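PDB 5TV7: putative peptidoglycan-binding/hydrolysing protein, which probably binds peptidoglycan of the bacterial cell wall and may take part in its hydrolysis. Local coordinates for residues A[28-33]-A[60-65]; A[24-29]-A[125-130]. All blocks are in the same frame, centred on the assembly; numbering follows the deposited sequence.

Contact 1 (A[28-33]-A[60-65]); sequences GYIYTY and EIFVPE
E60 opens an antiparallel ladder in which strand 60-64 pairs with strand 26-32: its CA makes a CA-H...O contact with Y31 O, while its extended side chain crosses that of I30, OE1 lying 4.1 Å from I30 CG2. I61 and Y31 form a hydrogen-bonded pair, I61 N to Y31 O and Y31 N to I61 O each 2.8 Å long. On the same face as Y31, I61 CD1 reaches the edge of the Y33 ring, 4.2 Å from Y33 CD1. F62 lies on the same sheet face as I30, and the two side chains cross at about a right angle. Its CG stands anti to the backbone N (chi1 174°), and the ring extends to G28, with F62 CZ 3.3 Å from G28 N; I30 CG1 meets the ring at its edge, 3.8 Å from F62 CD1. V63 pairs with Y29 through two bonds, and its CG2 rests 3.6 Å from Y31 CD2, obliquely to that ring. V63 O also makes a CA-H...O contact with G28 CA, 3.2 Å. Helix 38-46 packs through I40 on I61 and V63; on the other face, I30 and F62 touch A80 of strand 78-87, and F62 meets Y82 edge-to-face.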
loop_
_atom_site.group_PDB
_atom_site.type_symbol
_atom_site.label_atom_id
_atom_site.label_comp_id
_atom_site.label_asym_id
_atom_site.label_seq_id
_atom_site.Cartn_x
_atom_site.Cartn_y
_atom_site.Cartn_z
ATOM N N GLY A 28 6.482 -10.058 3.073
ATOM C CA GLY A 28 5.350 -10.543 3.844
ATOM C C GLY A 28 4.603 -11.599 3.067
ATOM O O GLY A 28 5.142 -12.175 2.118
ATOM N N TYR A 29 3.356 -11.842 3.455
ATOM C CA TYR A 29 2.535 -12.869 2.824
ATOM C C TYR A 29 1.229 -12.319 2.250
ATOM O O TYR A 29 0.591 -11.441 2.844
ATOM C CB TYR A 29 2.247 -13.983 3.840
ATOM C CG TYR A 29 3.500 -14.732 4.226
ATOM C CD1 TYR A 29 4.345 -14.256 5.230
ATOM C CD2 TYR A 29 3.868 -15.897 3.555
ATOM C CE1 TYR A 29 5.509 -14.931 5.565
ATOM C CE2 TYR A 29 5.031 -16.579 3.881
ATOM C CZ TYR A 29 5.846 -16.093 4.888
ATOM O OH TYR A 29 6.999 -16.767 5.205
ATOM N N ILE A 30 0.851 -12.836 1.082
ATOM C CA ILE A 30 -0.392 -12.471 0.422
ATOM C C ILE A 30 -1.424 -13.506 0.823
ATOM O O ILE A 30 -1.184 -14.708 0.717
ATOM C CB ILE A 30 -0.272 -12.484 -1.120
ATOM C CG1 ILE A 30 0.831 -11.530 -1.590
ATOM C CG2 ILE A 30 -1.607 -12.103 -1.764
ATOM C CD1 ILE A 30 1.088 -11.590 -3.088
ATOM N N TYR A 31 -2.569 -13.028 1.290
ATOM C CA TYR A 31 -3.678 -13.871 1.697
ATOM C C TYR A 31 -4.911 -13.453 0.935
ATOM O O TYR A 31 -4.989 -12.335 0.429
ATOM C CB TYR A 31 -3.998 -13.650 3.181
ATOM C CG TYR A 31 -2.935 -14.099 4.142
ATOM C CD1 TYR A 31 -2.893 -15.421 4.584
ATOM C CD2 TYR A 31 -1.979 -13.206 4.631
ATOM C CE1 TYR A 31 -1.925 -15.846 5.476
ATOM C CE2 TYR A 31 -1.006 -13.626 5.524
ATOM C CZ TYR A 31 -0.983 -14.946 5.937
ATOM O OH TYR A 31 -0.027 -15.384 6.815
ATOM N N THR A 32 -5.867 -14.364 0.842
ATOM C CA THR A 32 -7.169 -14.038 0.309
ATOM C C THR A 32 -7.947 -13.661 1.569
ATOM O O THR A 32 -7.573 -14.078 2.680
ATOM C CB THR A 32 -7.843 -15.228 -0.386
ATOM O OG1 THR A 32 -7.931 -16.321 0.529
ATOM C CG2 THR A 32 -7.047 -15.657 -1.620
ATOM N N TYR A 33 -9.010 -12.879 1.407
ATOM C CA TYR A 33 -9.827 -12.462 2.542
ATOM C C TYR A 33 -10.298 -13.668 3.371
ATOM O O TYR A 33 -10.220 -13.644 4.598
ATOM C CB TYR A 33 -11.004 -11.603 2.063
ATOM C CG TYR A 33 -11.983 -11.195 3.143
ATOM C CD1 TYR A 33 -11.571 -10.425 4.227
ATOM C CD2 TYR A 33 -13.333 -11.537 3.054
ATOM C CE1 TYR A 33 -12.467 -10.037 5.211
ATOM C CE2 TYR A 33 -14.241 -11.156 4.033
ATOM C CZ TYR A 33 -13.804 -10.404 5.107
ATOM O OH TYR A 33 -14.702 -10.019 6.075
ATOM N N GLU A 60 -7.508 -9.879 -2.291
ATOM C CA GLU A 60 -6.127 -10.065 -1.861
ATOM C C GLU A 60 -5.717 -9.033 -0.833
ATOM O O GLU A 60 -6.035 -7.849 -0.967
ATOM C CB GLU A 60 -5.159 -10.017 -3.032
ATOM C CG GLU A 60 -5.246 -11.238 -3.932
ATOM C CD GLU A 60 -4.090 -11.322 -4.911
ATOM O OE1 GLU A 60 -3.313 -10.340 -5.007
ATOM O OE2 GLU A 60 -3.950 -12.380 -5.569
ATOM N N ILE A 61 -5.020 -9.501 0.196
ATOM C CA ILE A 61 -4.496 -8.644 1.238
ATOM C C ILE A 61 -3.053 -9.057 1.446
ATOM O O ILE A 61 -2.768 -10.246 1.611
ATOM C CB ILE A 61 -5.247 -8.806 2.585
ATOM C CG1 ILE A 61 -6.771 -8.712 2.381
ATOM C CG2 ILE A 61 -4.756 -7.756 3.583
ATOM C CD1 ILE A 61 -7.575 -9.129 3.584
ATOM N N PHE A 62 -2.143 -8.088 1.406
ATOM C CA PHE A 62 -0.728 -8.357 1.658
ATOM C C PHE A 62 -0.429 -7.955 3.093
ATOM O O PHE A 62 -0.718 -6.822 3.508
ATOM C CB PHE A 62 0.173 -7.612 0.673
ATOM C CG PHE A 62 1.647 -7.745 0.975
ATOM C CD1 PHE A 62 2.322 -8.939 0.733
ATOM C CD2 PHE A 62 2.365 -6.671 1.483
ATOM C CE1 PHE A 62 3.681 -9.056 1.003
ATOM C CE2 PHE A 62 3.721 -6.785 1.762
ATOM C CZ PHE A 62 4.378 -7.977 1.518
ATOM N N VAL A 63 0.136 -8.897 3.846
ATOM C CA VAL A 63 0.462 -8.698 5.248
ATOM C C VAL A 63 1.972 -8.675 5.391
ATOM O O VAL A 63 2.620 -9.705 5.214
ATOM C CB VAL A 63 -0.105 -9.837 6.113
ATOM C CG1 VAL A 63 0.285 -9.652 7.573
ATOM C CG2 VAL A 63 -1.616 -9.916 5.954
ATOM N N PRO A 64 2.543 -7.500 5.707
ATOM C CA PRO A 64 3.989 -7.440 5.868
ATOM C C PRO A 64 4.469 -8.137 7.140
ATOM O O PRO A 64 3.712 -8.263 8.106
ATOM C CB PRO A 64 4.288 -5.939 5.918
ATOM C CG PRO A 64 3.020 -5.292 6.292
ATOM C CD PRO A 64 1.890 -6.199 5.939
ATOM N N GLU A 65 5.713 -8.605 7.113
ATOM C CA GLU A 65 6.313 -9.257 8.277
ATOM C C GLU A 65 6.457 -8.270 9.454
ATOM O O GLU A 65 6.506 -8.698 10.615
ATOM C CB GLU A 65 7.663 -9.902 7.912
ATOM C CG GLU A 65 8.749 -8.926 7.462
ATOM C CD GLU A 65 10.006 -9.608 6.920
ATOM O OE1 GLU A 65 10.974 -8.878 6.604
ATOM O OE2 GLU A 65 10.041 -10.861 6.796
#

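Contact 2 (A[24-29]-A[125-130]); sequences FTLSGY and LTLLGY
L127 and L26 meet where the last turn of helix 116-127, closed by a Schellman motif, comes down on the start of strand 26-32. The helix belongs to the second putative peptidoglycan-binding region and the strand to the first, so this apolar contact joins the two. L127 lies against the backbone of F24 and T25, which leads into the strand, and against L26 CB. Its CG sits anti to the carbonyl carbon and beside the backbone N (chi1 -81°), and its two methyls divide the work: CD2 packs 3.6 Å from L26 CB and 3.7 Å from T25 C, while CD1 faces the F24 carbonyl. V84 of strand 78-87 also touches L127. L26 points from the strand toward the helix. Its CG is anti to the backbone N (chi1 -169°); L26 CD1 and CD2 both approach T126 CG2, the two side chains crossing at about a right angle, and L26 CD1 also lies 4.0 Å from L127 CD2. The L26 backbone meanwhile is hydrogen-bonded to Y82. T126 answers with CG2, which is 4.0 Å from L26 CD2. Its OG1 bonds to Q122 O of its own helix, while CG2, anti to the backbone N, is the branch that meets L26. No hydrogen bond crosses between the two segments. Behind them G129, with a positive phi (103°), is the first residue to leave the helical conformation; L128 just before it packs on L169 and L172 of helix 163-173. Two backbone bonds fold back into the last turn, G129 N to T126 O and Y130 N to L125 O, each 3.0 Å.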
loop_
_atom_site.group_PDB
_atom_site.type_symbol
_atom_site.label_atom_id
_atom_site.label_comp_id
_atom_site.label_asym_id
_atom_site.label_seq_id
_atom_site.Cartn_x
_atom_site.Cartn_y
_atom_site.Cartn_z
ATOM N N PHE A 24 14.501 -0.934 2.113
ATOM C CA PHE A 24 13.721 -0.554 0.916
ATOM C C PHE A 24 12.906 -1.723 0.332
ATOM O O PHE A 24 12.210 -1.569 -0.670
ATOM C CB PHE A 24 14.625 0.054 -0.146
ATOM C CG PHE A 24 15.211 1.379 0.251
ATOM C CD1 PHE A 24 14.526 2.560 -0.006
ATOM C CD2 PHE A 24 16.452 1.453 0.871
ATOM C CE1 PHE A 24 15.065 3.789 0.353
ATOM C CE2 PHE A 24 16.996 2.682 1.230
ATOM C CZ PHE A 24 16.305 3.851 0.963
ATOM N N THR A 25 12.978 -2.882 0.977
ATOM C CA THR A 25 12.249 -4.065 0.542
ATOM C C THR A 25 11.091 -4.328 1.487
ATOM O O THR A 25 11.269 -4.270 2.689
ATOM C CB THR A 25 13.193 -5.278 0.521
ATOM O OG1 THR A 25 14.252 -5.020 -0.403
ATOM C CG2 THR A 25 12.462 -6.556 0.122
ATOM N N LEU A 26 9.899 -4.600 0.947
ATOM C CA LEU A 26 8.742 -4.906 1.787
ATOM C C LEU A 26 8.333 -6.355 1.567
ATOM O O LEU A 26 7.782 -6.710 0.520
ATOM C CB LEU A 26 7.555 -3.968 1.511
ATOM C CG LEU A 26 6.432 -4.082 2.549
ATOM C CD1 LEU A 26 6.874 -3.543 3.917
ATOM C CD2 LEU A 26 5.184 -3.352 2.077
ATOM N N SER A 27 8.586 -7.179 2.577
ATOM C CA SER A 27 8.296 -8.593 2.517
ATOM C C SER A 27 7.172 -8.986 3.439
ATOM O O SER A 27 6.955 -8.359 4.463
ATOM C CB SER A 27 9.551 -9.382 2.877
ATOM O OG SER A 27 10.565 -9.118 1.927
ATOM N N GLY A 28 6.482 -10.058 3.073
ATOM C CA GLY A 28 5.350 -10.543 3.844
ATOM C C GLY A 28 4.603 -11.599 3.067
ATOM O O GLY A 28 5.142 -12.175 2.118
ATOM N N TYR A 29 3.356 -11.842 3.455
ATOM C CA TYR A 29 2.535 -12.869 2.824
ATOM C C TYR A 29 1.229 -12.319 2.250
ATOM O O TYR A 29 0.591 -11.441 2.844
ATOM C CB TYR A 29 2.247 -13.983 3.840
ATOM C CG TYR A 29 3.500 -14.732 4.226
ATOM C CD1 TYR A 29 4.345 -14.256 5.230
ATOM C CD2 TYR A 29 3.868 -15.897 3.555
ATOM C CE1 TYR A 29 5.509 -14.931 5.565
ATOM C CE2 TYR A 29 5.031 -16.579 3.881
ATOM C CZ TYR A 29 5.846 -16.093 4.888
ATOM O OH TYR A 29 6.999 -16.767 5.205
ATOM N N LEU A 125 3.577 3.559 1.402
ATOM C CA LEU A 125 3.294 4.139 2.727
ATOM C C LEU A 125 3.747 3.169 3.819
ATOM O O LEU A 125 4.367 3.579 4.812
ATOM C CB LEU A 125 1.815 4.469 2.876
ATOM C CG LEU A 125 1.297 5.632 2.046
ATOM C CD1 LEU A 125 -0.224 5.610 1.984
ATOM C CD2 LEU A 125 1.788 6.955 2.618
ATOM N N THR A 126 3.487 1.879 3.610
ATOM C CA THR A 126 3.913 0.871 4.578
ATOM C C THR A 126 5.452 0.828 4.719
ATOM O O THR A 126 5.954 0.691 5.834
ATOM C CB THR A 126 3.330 -0.508 4.257
ATOM O OG1 THR A 126 1.901 -0.408 4.210
ATOM C CG2 THR A 126 3.717 -1.507 5.315
ATOM N N LEU A 127 6.186 0.973 3.608
ATOM C CA LEU A 127 7.660 1.030 3.661
ATOM C C LEU A 127 8.173 2.204 4.487
ATOM O O LEU A 127 9.238 2.113 5.084
ATOM C CB LEU A 127 8.276 1.133 2.266
ATOM C CG LEU A 127 8.423 -0.139 1.459
ATOM C CD1 LEU A 127 8.799 0.198 0.025
ATOM C CD2 LEU A 127 9.473 -1.039 2.105
ATOM N N LEU A 128 7.431 3.303 4.488
ATOM C CA LEU A 128 7.810 4.499 5.240
ATOM C C LEU A 128 7.348 4.470 6.682
ATOM O O LEU A 128 7.541 5.445 7.413
ATOM C CB LEU A 128 7.288 5.744 4.546
ATOM C CG LEU A 128 7.878 5.948 3.157
ATOM C CD1 LEU A 128 7.275 7.192 2.537
ATOM C CD2 LEU A 128 9.400 6.053 3.215
ATOM N N GLY A 129 6.713 3.361 7.070
ATOM C CA GLY A 129 6.278 3.125 8.428
ATOM C C GLY A 129 4.807 3.305 8.737
ATOM O O GLY A 129 4.391 3.006 9.852
ATOM N N TYR A 130 4.013 3.783 7.775
ATOM C CA TYR A 130 2.588 4.029 8.033
ATOM C C TYR A 130 1.824 2.726 8.176
ATOM O O TYR A 130 2.129 1.712 7.522
ATOM C CB TYR A 130 1.970 4.955 6.968
ATOM C CG TYR A 130 2.651 6.300 6.987
ATOM C CD1 TYR A 130 2.245 7.303 7.880
ATOM C CD2 TYR A 130 3.771 6.537 6.198
ATOM C CE1 TYR A 130 2.912 8.518 7.942
ATOM C CE2 TYR A 130 4.444 7.748 6.259
ATOM C CZ TYR A 130 4.011 8.727 7.132
ATOM O OH TYR A 130 4.703 9.901 7.181
#

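Both contacts start from strand 26-32 and share G28 and Y29, with centres about 12 Å apart. Along the chain, segments 24-29 and 28-33 come first, then 60-65, and 125-130 last. Contact 1 is sheet pairing within the first putative peptidoglycan-binding region, between strand 60-64, one of the sheet's two outermost strands within this chain, and its neighbour; contact 2 sets a helix of the second region against the other end of strand 26-32. They touch directly: F62 CE2 packs 3.7 Å from L26 CD2, and E65 N probably bonds to S27 O. One strand thus ties the sheet edge to the second region, in which all the glutamine hydroxamate pocket residues but V108 fall; none is in either contact.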